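Local structure of prolyl 4-hydroxylase (Phytophthora capsici LT1534, 6IUQ) at residues Val206-Gln209 with Leu214-Val217. The protein probably hydroxylates prolyl residues to 4-hydroxyproline as an iron(II)- and 2-oxoglutarate-dependent dioxygenase built on a double-stranded beta-helix core. Residues are numbered along the deposited sequence; the frame is centred on the assembly and turned at random.
Sequences VLFQ and LHRV. With FE2 (Fe (II) ion), chain C.
The edge-to-face stack of F208 on the iron ligand H215 bridges the two sheets of the double-stranded beta-helix core at the metal site. F208 presents its outer edge to the imidazole, with ring centroids 4.5 Å apart and planes inclined at 55°. Its CZ stands 3.5 Å above the imidazole plane, over the ring centre, and CE1 of F208 comes within 3.4 Å of CE1 of H215. With chi1 near +60° in both (61° in F208, 62° in H215), each CG is tucked between its own backbone N and carbonyl carbon, and the two side chains reach into the interior and cross at about a right angle. On the phenyl's own strand, CG1 of V206 lies at the ring edge. H215 NE2 binds the iron at 2.3 Å, alongside H156 and D158, the His-Asp-His facial triad of 2-oxoglutarate oxygenases, while ND1 is hydrogen-bonded to the backbone O of M213. Metal and carbonyl thus fix the imidazole's rotation, and the phenyl packs against one of its faces as a second-shell neighbour of the iron. F208 belongs to strand 204-209, between 37-40 and 166-173 in the larger sheet; H215 lies on edge strand 214-217 of the smaller one, next to strand 186-189, whose L188 touches both side chains.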
loop_
_atom_site.group_PDB
_atom_site.type_symbol
_atom_site.label_atom_id
_atom_site.label_comp_id
_atom_site.label_asym_id
_atom_site.label_seq_id
_atom_site.Cartn_x
_atom_site.Cartn_y
_atom_site.Cartn_z
ATOM N N VAL A 206 -4.912 -5.085 -4.344
ATOM C CA VAL A 206 -4.227 -5.373 -3.083
ATOM C C VAL A 206 -4.727 -4.397 -2.022
ATOM O O VAL A 206 -4.799 -3.195 -2.266
ATOM C CB VAL A 206 -2.698 -5.260 -3.199
ATOM C CG1 VAL A 206 -2.031 -5.730 -1.892
ATOM C CG2 VAL A 206 -2.176 -6.072 -4.368
ATOM N N LEU A 207 -5.126 -4.925 -0.871
ATOM C CA LEU A 207 -5.465 -4.110 0.281
ATOM C C LEU A 207 -4.421 -4.417 1.303
ATOM O O LEU A 207 -4.078 -5.596 1.479
ATOM C CB LEU A 207 -6.839 -4.433 0.861
ATOM C CG LEU A 207 -8.048 -4.454 -0.070
ATOM C CD1 LEU A 207 -9.282 -4.801 0.714
ATOM C CD2 LEU A 207 -8.218 -3.123 -0.781
ATOM N N PHE A 208 -3.903 -3.380 1.960
ATOM C CA PHE A 208 -3.056 -3.609 3.110
ATOM C C PHE A 208 -3.136 -2.477 4.152
ATOM O O PHE A 208 -3.738 -1.438 3.918
ATOM C CB PHE A 208 -1.611 -3.889 2.648
ATOM C CG PHE A 208 -0.935 -2.782 1.868
ATOM C CD1 PHE A 208 -0.366 -1.689 2.521
ATOM C CD2 PHE A 208 -0.726 -2.907 0.503
ATOM C CE1 PHE A 208 0.319 -0.693 1.803
ATOM C CE2 PHE A 208 -0.041 -1.917 -0.213
ATOM C CZ PHE A 208 0.496 -0.807 0.450
ATOM N N GLN A 209 -2.567 -2.723 5.324
ATOM C CA GLN A 209 -2.601 -1.760 6.423
ATOM C C GLN A 209 -1.643 -0.601 6.160
ATOM O O GLN A 209 -0.447 -0.809 6.051
ATOM C CB GLN A 209 -2.234 -2.449 7.736
ATOM C CG GLN A 209 -3.023 -3.749 7.995
ATOM C CD GLN A 209 -4.420 -3.477 8.553
ATOM O OE1 GLN A 209 -4.750 -2.339 8.913
ATOM N NE2 GLN A 209 -5.257 -4.512 8.600
ATOM N N LEU A 214 4.924 -2.783 6.046
ATOM C CA LEU A 214 6.127 -2.317 5.357
ATOM C C LEU A 214 6.105 -2.828 3.919
ATOM O O LEU A 214 5.712 -3.977 3.667
ATOM C CB LEU A 214 7.401 -2.786 6.095
ATOM C CG LEU A 214 8.737 -2.338 5.484
ATOM C CD1 LEU A 214 8.952 -0.843 5.666
ATOM C CD2 LEU A 214 9.918 -3.128 6.042
ATOM N N HIS A 215 6.488 -1.986 2.964
ATOM C CA HIS A 215 6.511 -2.427 1.560
ATOM C C HIS A 215 7.428 -1.563 0.722
ATOM O O HIS A 215 7.924 -0.539 1.175
ATOM C CB HIS A 215 5.104 -2.420 0.942
ATOM C CG HIS A 215 4.465 -1.065 0.902
ATOM N ND1 HIS A 215 3.931 -0.462 2.018
ATOM C CD2 HIS A 215 4.290 -0.193 -0.120
ATOM C CE1 HIS A 215 3.434 0.716 1.684
ATOM N NE2 HIS A 215 3.652 0.914 0.392
ATOM N N ARG A 216 7.671 -2.017 -0.498
ATOM C CA ARG A 216 8.354 -1.230 -1.506
ATOM C C ARG A 216 7.860 -1.715 -2.849
ATOM O O ARG A 216 7.279 -2.810 -2.970
ATOM C CB ARG A 216 9.884 -1.375 -1.406
ATOM C CG ARG A 216 10.405 -2.777 -1.785
ATOM C CD ARG A 216 11.916 -2.900 -1.609
ATOM N NE ARG A 216 12.374 -4.302 -1.678
ATOM C CZ ARG A 216 13.601 -4.720 -1.351
ATOM N NH1 ARG A 216 14.531 -3.856 -0.924
ATOM N NH2 ARG A 216 13.903 -6.004 -1.451
ATOM N N VAL A 217 8.106 -0.902 -3.867
ATOM C CA VAL A 217 7.813 -1.273 -5.235
ATOM C C VAL A 217 9.122 -1.665 -5.928
ATOM O O VAL A 217 10.122 -0.969 -5.804
ATOM C CB VAL A 217 7.103 -0.107 -5.960
ATOM C CG1 VAL A 217 6.926 -0.403 -7.421
ATOM C CG2 VAL A 217 5.733 0.183 -5.305
HETATM FE FE FE2 C . 3.405 2.912 -0.767
#